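Local coordinates for protein DTDP-4-dehydrorhamnose reductase, rfbD ortholog (Clostridium acetobutylicum, PDB 1VL0) that probably reduces dTDP-6-deoxy-L-lyxo-4-hexulose to dTDP-L-rhamnose in dTDP-L-rhamnose biosynthesis, and binds NADH in a Rossmann-type nucleotide fold, at residues P64-N69 with E107-S112; T160-G165 with G192-T197; T219-C224 with T276-E281. One frame throughout, in Å; residues are numbered along the deposited sequence.

Interaction 1: residues P64-N69 with E107-S112; sequences PNVVIN and EIVQIS. With NAI (1,4-dihydronicotinamide adenine dinucleotide), chain D.
Val67 sits between Glu107 and Val109 of the neighbouring strand and bonds to both through its backbone, as parallel strands do. Its N donates to Glu107 O (3.0 Å) and its O accepts from Val109 N (2.8 Å); Glu107 N to Asn65 O and Asn69 N to Val109 O extend the ladder at its two ends. The strand axes run 11° apart.

Apolar contacts cover both faces of the pair. On the face of Val67 and Ile108, the two side chains lie alongside each other and their CG1 atoms meet at 3.7 Å. On the other face Ile68 CG2 reaches Val109 CB at 4.1 Å, and helix 197-210 covers both through Ile208. There too Val66 CG2 lies 3.5 Å from OE1 of Glu107, whose other oxygen, OE2, is hydrogen-bonded to Tyr156.

One polar side-chain bond joins the strands near their C-terminal ends. Asn69 ND2 donates to Gln110 OE1 (2.9 Å) in the carbonyl plane, on a lone pair, although the two amide planes are turned 39° apart. A bend at chi2 (64°) brings the Gln110 amide back to its neighbour.

At the cofactor, Ile111 CG2 packs 3.4 Å from O4D of NADH, while Ile111 O takes a weak hydrogen bond from O3D and a further bond from Lys141. The two strands belong to the central parallel sheet of the Rossmann fold. Apolar side chains fill the middle of the contact, between a buried carboxylate at Glu107 and the buried Asn69 amide, whose ND2 is taken by Gln110 and OD1 by Thr18 and Ala71 N.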
loop_
_atom_site.group_PDB
_atom_site.type_symbol
_atom_site.label_atom_id
_atom_site.label_comp_id
_atom_site.label_asym_id
_atom_site.label_seq_id
_atom_site.Cartn_x
_atom_site.Cartn_y
_atom_site.Cartn_z
ATOM N N PRO A 64 -19.849 2.666 16.659
ATOM C CA PRO A 64 -19.069 3.868 16.972
ATOM C C PRO A 64 -18.793 4.688 15.719
ATOM O O PRO A 64 -18.929 4.185 14.592
ATOM C CB PRO A 64 -17.761 3.301 17.553
ATOM C CG PRO A 64 -17.663 1.928 16.964
ATOM C CD PRO A 64 -19.101 1.423 16.898
ATOM N N ASN A 65 -18.438 5.951 15.905
ATOM C CA ASN A 65 -18.017 6.804 14.790
ATOM C C ASN A 65 -16.488 6.782 14.610
ATOM O O ASN A 65 -15.975 7.085 13.538
ATOM C CB ASN A 65 -18.452 8.235 15.055
ATOM C CG ASN A 65 -19.911 8.350 15.167
ATOM O OD1 ASN A 65 -20.467 8.471 16.260
ATOM N ND2 ASN A 65 -20.565 8.173 14.044
ATOM N N VAL A 66 -15.786 6.478 15.702
ATOM C CA VAL A 66 -14.302 6.474 15.744
ATOM C C VAL A 66 -13.929 5.394 16.699
ATOM O O VAL A 66 -14.612 5.216 17.727
ATOM C CB VAL A 66 -13.681 7.751 16.344
ATOM C CG1 VAL A 66 -12.134 7.758 16.086
ATOM C CG2 VAL A 66 -14.344 8.996 15.810
ATOM N N VAL A 67 -12.882 4.644 16.352
ATOM C CA VAL A 67 -12.219 3.780 17.286
ATOM C C VAL A 67 -10.816 4.322 17.429
ATOM O O VAL A 67 -10.139 4.630 16.440
ATOM C CB VAL A 67 -12.232 2.260 16.865
ATOM C CG1 VAL A 67 -11.629 2.023 15.494
ATOM C CG2 VAL A 67 -11.489 1.364 17.910
ATOM N N ILE A 68 -10.386 4.464 18.679
ATOM C CA ILE A 68 -9.017 4.759 19.014
ATOM C C ILE A 68 -8.397 3.539 19.651
ATOM O O ILE A 68 -8.780 3.121 20.731
ATOM C CB ILE A 68 -8.900 5.960 19.969
ATOM C CG1 ILE A 68 -9.598 7.166 19.365
ATOM C CG2 ILE A 68 -7.467 6.372 20.175
ATOM C CD1 ILE A 68 -9.739 8.362 20.292
ATOM N N ASN A 69 -7.383 2.990 18.990
ATOM C CA ASN A 69 -6.791 1.774 19.505
ATOM C C ASN A 69 -5.523 2.046 20.302
ATOM O O ASN A 69 -4.461 2.348 19.718
ATOM C CB ASN A 69 -6.468 0.800 18.397
ATOM C CG ASN A 69 -5.892 -0.464 18.928
ATOM O OD1 ASN A 69 -6.258 -0.892 20.023
ATOM N ND2 ASN A 69 -5.034 -1.093 18.169
ATOM N N GLU A 107 -14.089 5.807 11.569
ATOM C CA GLU A 107 -12.653 6.194 11.428
ATOM C C GLU A 107 -11.884 5.363 12.408
ATOM O O GLU A 107 -12.440 4.880 13.374
ATOM C CB GLU A 107 -12.465 7.658 11.840
ATOM C CG GLU A 107 -13.295 8.688 11.070
ATOM C CD GLU A 107 -13.039 10.098 11.581
ATOM O OE1 GLU A 107 -13.544 10.424 12.664
ATOM O OE2 GLU A 107 -12.303 10.870 10.939
ATOM N N ILE A 108 -10.607 5.168 12.159
ATOM C CA ILE A 108 -9.794 4.465 13.091
ATOM C C ILE A 108 -8.510 5.236 13.368
ATOM O O ILE A 108 -7.815 5.658 12.432
ATOM C CB ILE A 108 -9.492 2.997 12.639
ATOM C CG1 ILE A 108 -8.494 2.361 13.615
ATOM C CG2 ILE A 108 -8.920 2.909 11.210
ATOM C CD1 ILE A 108 -8.409 0.922 13.582
ATOM N N VAL A 109 -8.199 5.430 14.661
ATOM C CA VAL A 109 -6.886 5.909 15.063
ATOM C C VAL A 109 -6.131 4.705 15.575
ATOM O O VAL A 109 -6.582 3.983 16.434
ATOM C CB VAL A 109 -6.897 6.970 16.167
ATOM C CG1 VAL A 109 -5.518 7.395 16.545
ATOM C CG2 VAL A 109 -7.673 8.207 15.726
ATOM N N GLN A 110 -4.944 4.517 15.032
ATOM C CA GLN A 110 -4.025 3.440 15.458
ATOM C C GLN A 110 -2.714 4.054 15.995
ATOM O O GLN A 110 -1.990 4.766 15.281
ATOM C CB GLN A 110 -3.707 2.588 14.254
ATOM C CG GLN A 110 -2.514 1.629 14.411
ATOM C CD GLN A 110 -2.757 0.580 15.465
ATOM O OE1 GLN A 110 -3.895 0.366 15.922
ATOM N NE2 GLN A 110 -1.690 -0.093 15.850
ATOM N N ILE A 111 -2.421 3.766 17.242
ATOM C CA ILE A 111 -1.245 4.294 17.841
ATOM C C ILE A 111 -0.078 3.327 17.572
ATOM O O ILE A 111 -0.201 2.102 17.762
ATOM C CB ILE A 111 -1.430 4.516 19.380
ATOM C CG1 ILE A 111 -2.712 5.300 19.699
ATOM C CG2 ILE A 111 -0.177 5.244 19.921
ATOM C CD1 ILE A 111 -2.727 6.755 19.315
ATOM N N SER A 112 1.043 3.882 17.138
ATOM C CA SER A 112 2.177 3.096 16.745
ATOM C C SER A 112 3.472 3.662 17.380
ATOM O O SER A 112 3.428 4.436 18.352
ATOM C CB SER A 112 2.291 3.052 15.200
ATOM O OG SER A 112 3.180 2.021 14.725
HETATM P PA NAI D . -0.302 0.496 28.168
HETATM O O1A NAI D . 0.595 -0.710 28.212
HETATM O O2A NAI D . -0.153 1.417 29.354
HETATM O O5B NAI D . -1.791 -0.049 27.921
HETATM C C5B NAI D . -1.993 -0.940 26.842
HETATM C C4B NAI D . -3.308 -1.692 26.996
HETATM O O4B NAI D . -3.316 -2.825 26.129
HETATM C C3B NAI D . -3.575 -2.281 28.379
HETATM O O3B NAI D . -4.670 -1.629 28.994
HETATM C C2B NAI D . -3.869 -3.755 28.061
HETATM O O2B NAI D . -4.735 -4.415 28.974
HETATM C C1B NAI D . -4.386 -3.604 26.627
HETATM N N9A NAI D . -4.657 -4.824 25.845
HETATM C C8A NAI D . -3.810 -5.891 25.727
HETATM N N7A NAI D . -4.410 -6.825 24.961
HETATM C C5A NAI D . -5.640 -6.400 24.593
HETATM C C6A NAI D . -6.640 -6.991 23.817
HETATM N N6A NAI D . -6.485 -8.202 23.305
HETATM N N1A NAI D . -7.814 -6.306 23.599
HETATM C C2A NAI D . -7.987 -5.029 24.142
HETATM N N3A NAI D . -7.019 -4.457 24.929
HETATM C C4A NAI D . -5.832 -5.125 25.148
HETATM O O3 NAI D . -0.047 1.250 26.776
HETATM P PN NAI D . 0.479 2.767 26.562
HETATM O O1N NAI D . -0.647 3.720 26.594
HETATM O O2N NAI D . 1.754 2.921 27.298
HETATM O O5D NAI D . 0.752 2.682 24.969
HETATM C C5D NAI D . -0.220 3.219 24.081
HETATM C C4D NAI D . 0.251 3.044 22.662
HETATM O O4D NAI D . 1.520 3.695 22.443
HETATM C C3D NAI D . 0.418 1.575 22.277
HETATM O O3D NAI D . -0.265 1.444 21.062
HETATM C C2D NAI D . 1.923 1.362 22.120
HETATM O O2D NAI D . 2.358 0.410 21.154
HETATM C C1D NAI D . 2.363 2.780 21.741
HETATM N N1N NAI D . 3.744 3.088 22.110
HETATM C C2N NAI D . 4.052 3.268 23.439
HETATM C C3N NAI D . 5.369 3.587 23.768
HETATM C C7N NAI D . 5.843 3.452 25.184
HETATM O O7N NAI D . 7.059 4.067 25.517
HETATM N N7N NAI D . 5.122 2.769 26.082
HETATM C C4N NAI D . 6.332 3.722 22.758
HETATM C C5N NAI D . 6.003 3.535 21.416
HETATM C C6N NAI D . 4.680 3.213 21.126
#

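Interaction 2: residues T160-G165 with G192-T197. With NAI (1,4-dihydronicotinamide adenine dinucleotide), chain D.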
loop_
_atom_site.group_PDB
_atom_site.type_symbol
_atom_site.label_atom_id
_atom_site.label_comp_id
_atom_site.label_asym_id
_atom_site.label_seq_id
_atom_site.Cartn_x
_atom_site.Cartn_y
_atom_site.Cartn_z
ATOM N N THR A 160 4.334 7.182 18.336
ATOM C CA THR A 160 4.880 7.859 19.483
ATOM C C THR A 160 6.074 7.091 20.086
ATOM O O THR A 160 6.502 6.077 19.532
ATOM C CB THR A 160 3.800 8.173 20.506
ATOM O OG1 THR A 160 4.350 9.069 21.497
ATOM C CG2 THR A 160 3.354 6.955 21.274
ATOM N N ALA A 161 6.635 7.607 21.185
ATOM C CA ALA A 161 7.846 7.020 21.768
ATOM C C ALA A 161 8.039 7.507 23.190
ATOM O O ALA A 161 7.547 8.587 23.551
ATOM C CB ALA A 161 9.083 7.418 20.936
ATOM N N TRP A 162 8.759 6.702 23.978
ATOM C CA TRP A 162 9.246 7.106 25.310
ATOM C C TRP A 162 8.085 7.684 26.093
ATOM O O TRP A 162 8.159 8.781 26.651
ATOM C CB TRP A 162 10.353 8.131 25.171
ATOM C CG TRP A 162 11.609 7.621 24.586
ATOM C CD1 TRP A 162 11.774 6.586 23.684
ATOM C CD2 TRP A 162 12.917 8.152 24.810
ATOM N NE1 TRP A 162 13.103 6.451 23.352
ATOM C CE2 TRP A 162 13.830 7.374 24.051
ATOM C CE3 TRP A 162 13.422 9.159 25.628
ATOM C CZ2 TRP A 162 15.199 7.596 24.079
ATOM C CZ3 TRP A 162 14.744 9.384 25.636
ATOM C CH2 TRP A 162 15.638 8.604 24.872
ATOM N N LEU A 163 7.006 6.931 26.153
ATOM C CA LEU A 163 5.737 7.481 26.609
ATOM C C LEU A 163 5.478 7.295 28.114
ATOM O O LEU A 163 5.616 6.192 28.660
ATOM C CB LEU A 163 4.593 6.819 25.835
ATOM C CG LEU A 163 3.219 7.404 26.037
ATOM C CD1 LEU A 163 3.133 8.788 25.459
ATOM C CD2 LEU A 163 2.162 6.472 25.431
ATOM N N TYR A 164 5.058 8.370 28.779
ATOM C CA TYR A 164 4.773 8.302 30.207
ATOM C C TYR A 164 3.425 8.930 30.480
ATOM O O TYR A 164 2.978 9.837 29.800
ATOM C CB TYR A 164 5.895 8.953 31.075
ATOM C CG TYR A 164 6.121 10.431 30.773
ATOM C CD1 TYR A 164 5.365 11.393 31.391
ATOM C CD2 TYR A 164 7.073 10.830 29.873
ATOM C CE1 TYR A 164 5.548 12.724 31.118
ATOM C CE2 TYR A 164 7.262 12.143 29.589
ATOM C CZ TYR A 164 6.522 13.090 30.242
ATOM O OH TYR A 164 6.657 14.405 29.929
ATOM N N GLY A 165 2.793 8.422 31.512
ATOM C CA GLY A 165 1.482 8.903 31.950
ATOM C C GLY A 165 0.998 8.054 33.117
ATOM O O GLY A 165 1.790 7.602 33.955
ATOM N N GLY A 192 16.179 10.039 21.855
ATOM C CA GLY A 192 14.787 10.125 21.432
ATOM C C GLY A 192 14.256 11.341 22.143
ATOM O O GLY A 192 14.993 12.249 22.450
ATOM N N THR A 193 12.968 11.339 22.428
ATOM C CA THR A 193 12.331 12.415 23.142
ATOM C C THR A 193 11.239 11.841 24.049
ATOM O O THR A 193 10.321 11.194 23.531
ATOM C CB THR A 193 11.620 13.380 22.197
ATOM O OG1 THR A 193 12.466 13.673 21.075
ATOM C CG2 THR A 193 11.327 14.704 22.954
ATOM N N PRO A 194 11.329 12.120 25.365
ATOM C CA PRO A 194 10.282 11.741 26.336
ATOM C C PRO A 194 8.982 12.374 25.943
ATOM O O PRO A 194 9.003 13.547 25.548
ATOM C CB PRO A 194 10.791 12.357 27.640
ATOM C CG PRO A 194 12.331 12.463 27.437
ATOM C CD PRO A 194 12.472 12.817 26.011
ATOM N N THR A 195 7.858 11.618 26.026
ATOM C CA THR A 195 6.585 12.097 25.575
ATOM C C THR A 195 5.525 11.824 26.580
ATOM O O THR A 195 5.428 10.712 27.092
ATOM C CB THR A 195 6.215 11.452 24.208
ATOM O OG1 THR A 195 7.206 11.844 23.250
ATOM C CG2 THR A 195 4.882 11.997 23.651
ATOM N N SER A 196 4.797 12.885 26.921
ATOM C CA SER A 196 3.704 12.794 27.911
ATOM C C SER A 196 2.468 12.378 27.176
ATOM O O SER A 196 2.255 12.834 26.084
ATOM C CB SER A 196 3.437 14.173 28.591
ATOM O OG SER A 196 2.323 14.073 29.501
ATOM N N THR A 197 1.591 11.590 27.802
ATOM C CA THR A 197 0.296 11.265 27.199
ATOM C C THR A 197 -0.598 12.474 27.031
ATOM O O THR A 197 -1.563 12.464 26.261
ATOM C CB THR A 197 -0.478 10.225 28.038
ATOM O OG1 THR A 197 -0.506 10.620 29.432
ATOM C CG2 THR A 197 0.220 8.890 28.004
HETATM P PA NAI D . -0.302 0.496 28.168
HETATM O O1A NAI D . 0.595 -0.710 28.212
HETATM O O2A NAI D . -0.153 1.417 29.354
HETATM O O5B NAI D . -1.791 -0.049 27.921
HETATM C C5B NAI D . -1.993 -0.940 26.842
HETATM C C4B NAI D . -3.308 -1.692 26.996
HETATM O O4B NAI D . -3.316 -2.825 26.129
HETATM C C3B NAI D . -3.575 -2.281 28.379
HETATM O O3B NAI D . -4.670 -1.629 28.994
HETATM C C2B NAI D . -3.869 -3.755 28.061
HETATM O O2B NAI D . -4.735 -4.415 28.974
HETATM C C1B NAI D . -4.386 -3.604 26.627
HETATM N N9A NAI D . -4.657 -4.824 25.845
HETATM C C8A NAI D . -3.810 -5.891 25.727
HETATM N N7A NAI D . -4.410 -6.825 24.961
HETATM C C5A NAI D . -5.640 -6.400 24.593
HETATM C C6A NAI D . -6.640 -6.991 23.817
HETATM N N6A NAI D . -6.485 -8.202 23.305
HETATM N N1A NAI D . -7.814 -6.306 23.599
HETATM C C2A NAI D . -7.987 -5.029 24.142
HETATM N N3A NAI D . -7.019 -4.457 24.929
HETATM C C4A NAI D . -5.832 -5.125 25.148
HETATM O O3 NAI D . -0.047 1.250 26.776
HETATM P PN NAI D . 0.479 2.767 26.562
HETATM O O1N NAI D . -0.647 3.720 26.594
HETATM O O2N NAI D . 1.754 2.921 27.298
HETATM O O5D NAI D . 0.752 2.682 24.969
HETATM C C5D NAI D . -0.220 3.219 24.081
HETATM C C4D NAI D . 0.251 3.044 22.662
HETATM O O4D NAI D . 1.520 3.695 22.443
HETATM C C3D NAI D . 0.418 1.575 22.277
HETATM O O3D NAI D . -0.265 1.444 21.062
HETATM C C2D NAI D . 1.923 1.362 22.120
HETATM O O2D NAI D . 2.358 0.410 21.154
HETATM C C1D NAI D . 2.363 2.780 21.741
HETATM N N1N NAI D . 3.744 3.088 22.110
HETATM C C2N NAI D . 4.052 3.268 23.439
HETATM C C3N NAI D . 5.369 3.587 23.768
HETATM C C7N NAI D . 5.843 3.452 25.184
HETATM O O7N NAI D . 7.059 4.067 25.517
HETATM N N7N NAI D . 5.122 2.769 26.082
HETATM C C4N NAI D . 6.332 3.722 22.758
HETATM C C5N NAI D . 6.003 3.535 21.416
HETATM C C6N NAI D . 4.680 3.213 21.126
HETATM O O HOH W 1 8.247 14.936 28.131
HETATM O O HOH W 2 1.030 12.193 31.147
#
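Tyr164 lays its ring over Ser196, whose CA stands 3.8 Å from the ring centroid in a CH-pi contact. Tyr164 CG lies between the backbone N and the carbonyl carbon (chi1 60°), which turns the ring back over the neighbouring strand, and Pro194 CB meets its edge. Trp162 packs in the same manner: Gly192 CA approaches the face of its six-membered ring, 3.9 Å from the centroid, while Pro194 CD touches CE3.

Three backbone bonds pair the ends of strands 155-164 and 191-196 in parallel, Leu163 beside Thr195: Thr195 N to Trp162 O, Tyr164 N to Thr195 O (2.9 Å) and Thr197 N to Tyr164 O. Leu163 N, on the cofactor side, gives a nearly straight bond (174°) to the carboxamide oxygen O7N of NADH at 2.9 Å, which helps to fix the nicotinamide.

The watery part lies at the Tyr164 hydroxyl and beyond Ser196. One water sits in the plane of the phenol ring and joins OH to Pro194 O, weakly at the latter; another bridges Ser196 OG and Thr197 OG1, each at 2.8 Å. Even so, all the touching residues are buried.

Ser196 N-caps helix 197-210, its OG bonded to Val198 N. Trp226 stacks on Trp162, and helices 226-237 and 279-290 pack against Tyr164 and Pro194. Backbone bonds join Gly192 to Cys224 of strand 224-225 and Thr160 to Ser112 of strand 107-113.

Interaction 3: residues T219-C224 with T276-E281; sequences TCKGIC and TREWKE
Cys224 SG lies over one face of the Trp279 indole, 3.8 Å from the centroid of the six-membered ring and 21° off its normal, a sulfur-aromatic contact. The sulfur is offset toward the rim, nearest CZ2 at 3.5 Å. Lys280 CG covers the opposite face over its centre, so the indole is sandwiched between a thiol and a lysine chain. Trp279 CG lies between the backbone N and carbonyl carbon (chi1 72°), which turns the ring toward the loop, and Lys221 O meets its edge in plane.

Two backbone hydrogen bonds tie Lys221 to the turn leading into the helix. Its N donates to Arg277 O (2.9 Å), and its O accepts from Trp279 N (3.1 Å), a more bent bond at 137°. Together they make a single bridge between Lys221 and Glu278. Glu278 is the N-cap of helix 279-290, so the loop after strand 214-217 is attached to the very start of this C-terminal helix. A water accepts from Ile223 N and, weakly, from Trp279 NE1.

Carbon meets carbon where Cys220 CB touches Trp279 CB at 4.0 Å. The bent Glu278 chain crosses Lys221 at about a right angle and brings OE2 to 3.7 Å from Lys221 CB, but the charged ends stay apart, Lys221 NZ to Glu278 OE2 being 6.1 Å. Other polar ends find partners outside the two segments: Lys221 NZ is bonded to Asp274 O, and Thr276 OG1 to Asp274 OD1. Arg277 points away from the loop and forms salt bridges with Glu285 and Asp199.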
loop_
_atom_site.group_PDB
_atom_site.type_symbol
_atom_site.label_atom_id
_atom_site.label_comp_id
_atom_site.label_asym_id
_atom_site.label_seq_id
_atom_site.Cartn_x
_atom_site.Cartn_y
_atom_site.Cartn_z
ATOM N N THR A 219 5.841 12.922 19.143
ATOM C CA THR A 219 6.570 13.022 20.373
ATOM C C THR A 219 6.696 14.522 20.787
ATOM O O THR A 219 6.465 15.450 19.993
ATOM C CB THR A 219 7.966 12.379 20.251
ATOM O OG1 THR A 219 8.729 13.024 19.218
ATOM C CG2 THR A 219 7.857 10.943 19.827
ATOM N N CYS A 220 7.104 14.729 22.040
ATOM C CA CYS A 220 7.343 16.066 22.524
ATOM C C CYS A 220 8.509 16.715 21.759
ATOM O O CYS A 220 9.283 16.039 21.070
ATOM C CB CYS A 220 7.533 16.069 24.070
ATOM S SG CYS A 220 5.960 15.945 25.058
ATOM N N LYS A 221 8.614 18.040 21.831
ATOM C CA LYS A 221 9.711 18.737 21.139
ATOM C C LYS A 221 11.028 18.508 21.828
ATOM O O LYS A 221 11.073 18.292 23.045
ATOM C CB LYS A 221 9.439 20.226 21.049
ATOM C CG LYS A 221 8.196 20.611 20.305
ATOM C CD LYS A 221 8.111 22.142 20.303
ATOM C CE LYS A 221 6.760 22.729 20.016
ATOM N NZ LYS A 221 6.239 22.191 18.861
ATOM N N GLY A 222 12.120 18.543 21.061
ATOM C CA GLY A 222 13.438 18.387 21.622
ATOM C C GLY A 222 14.012 16.996 21.443
ATOM O O GLY A 222 13.455 16.159 20.733
ATOM N N ILE A 223 15.142 16.769 22.104
ATOM C CA ILE A 223 15.931 15.543 21.972
ATOM C C ILE A 223 16.803 15.345 23.208
ATOM O O ILE A 223 17.378 16.288 23.704
ATOM C CB ILE A 223 16.814 15.621 20.699
ATOM C CG1 ILE A 223 17.898 14.535 20.701
ATOM C CG2 ILE A 223 17.478 17.011 20.590
ATOM C CD1 ILE A 223 18.744 14.496 19.454
ATOM N N CYS A 224 16.888 14.108 23.698
ATOM C CA CYS A 224 17.836 13.738 24.738
ATOM C C CYS A 224 18.081 12.227 24.766
ATOM O O CYS A 224 17.450 11.469 24.043
ATOM C CB CYS A 224 17.334 14.245 26.086
ATOM S SG CYS A 224 15.838 13.411 26.718
ATOM N N THR A 276 2.709 19.958 20.311
ATOM C CA THR A 276 3.391 19.351 21.452
ATOM C C THR A 276 4.306 20.368 22.115
ATOM O O THR A 276 4.702 21.347 21.516
ATOM C CB THR A 276 4.223 18.110 21.097
ATOM O OG1 THR A 276 5.218 18.428 20.101
ATOM C CG2 THR A 276 3.369 17.044 20.490
ATOM N N ARG A 277 4.637 20.112 23.369
ATOM C CA ARG A 277 5.485 21.009 24.103
ATOM C C ARG A 277 6.874 20.435 24.196
ATOM O O ARG A 277 7.111 19.256 23.935
ATOM C CB ARG A 277 4.934 21.232 25.520
ATOM C CG ARG A 277 3.606 21.928 25.547
ATOM C CD ARG A 277 2.931 21.852 26.850
ATOM N NE ARG A 277 2.602 20.476 27.184
ATOM C CZ ARG A 277 2.016 20.093 28.291
ATOM N NH1 ARG A 277 1.691 20.976 29.219
ATOM N NH2 ARG A 277 1.739 18.818 28.464
ATOM N N GLU A 278 7.793 21.297 24.574
ATOM C CA GLU A 278 9.176 20.897 24.871
ATOM C C GLU A 278 9.132 19.842 25.975
ATOM O O GLU A 278 8.362 19.958 26.933
ATOM C CB GLU A 278 9.968 22.119 25.365
ATOM C CG GLU A 278 10.291 23.161 24.313
ATOM C CD GLU A 278 11.306 22.676 23.301
ATOM O OE1 GLU A 278 12.143 21.770 23.632
ATOM O OE2 GLU A 278 11.249 23.213 22.165
ATOM N N TRP A 279 10.004 18.839 25.858
ATOM C CA TRP A 279 9.896 17.680 26.687
ATOM C C TRP A 279 10.029 18.017 28.165
ATOM O O TRP A 279 9.319 17.493 28.988
ATOM C CB TRP A 279 10.889 16.620 26.224
ATOM C CG TRP A 279 12.343 16.827 26.482
ATOM C CD1 TRP A 279 13.264 17.369 25.628
ATOM C CD2 TRP A 279 13.074 16.413 27.645
ATOM N NE1 TRP A 279 14.516 17.327 26.189
ATOM C CE2 TRP A 279 14.437 16.758 27.431
ATOM C CE3 TRP A 279 12.718 15.812 28.860
ATOM C CZ2 TRP A 279 15.435 16.515 28.385
ATOM C CZ3 TRP A 279 13.672 15.558 29.779
ATOM C CH2 TRP A 279 15.054 15.901 29.537
ATOM N N LYS A 280 10.875 18.966 28.504
ATOM C CA LYS A 280 11.069 19.315 29.931
ATOM C C LYS A 280 9.851 19.963 30.563
ATOM O O LYS A 280 9.573 19.781 31.743
ATOM C CB LYS A 280 12.276 20.228 30.075
ATOM C CG LYS A 280 13.597 19.461 29.929
ATOM C CD LYS A 280 14.748 20.378 30.106
ATOM C CE LYS A 280 16.074 19.631 29.975
ATOM N NZ LYS A 280 17.182 20.610 30.124
ATOM N N GLU A 281 9.104 20.706 29.763
ATOM C CA GLU A 281 7.871 21.330 30.229
ATOM C C GLU A 281 6.771 20.291 30.528
ATOM O O GLU A 281 6.081 20.374 31.529
ATOM C CB GLU A 281 7.404 22.319 29.170
ATOM C CG GLU A 281 6.180 23.138 29.524
ATOM C CD GLU A 281 5.745 24.107 28.408
ATOM O OE1 GLU A 281 6.512 24.308 27.430
ATOM O OE2 GLU A 281 4.610 24.644 28.508
HETATM O O HOH W 3 15.851 19.238 23.626
#

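How the interactions relate
Along the chain the three contacts follow in series; none nests in or crosses another. Interaction 1 closes the mainly helical excursion between strands 66-69 and 107-113. Interaction 2 closes the next, which carries helix 170-180 and strand 183-187, and pairs strand 155-164 with strand 191-196. Interaction 3 spans the longest gap, joining the loop before strand 224-225 to helix 279-290. The first two share the central sheet and NADH, and meet where Ser112 O lies 2.9 Å from Thr160 N, probably hydrogen-bonded. Interactions 2 and 3 adjoin through Thr193 OG1 and Gly222 O; interactions 1 and 3 do not touch, about 8 Å separating their nearest atoms.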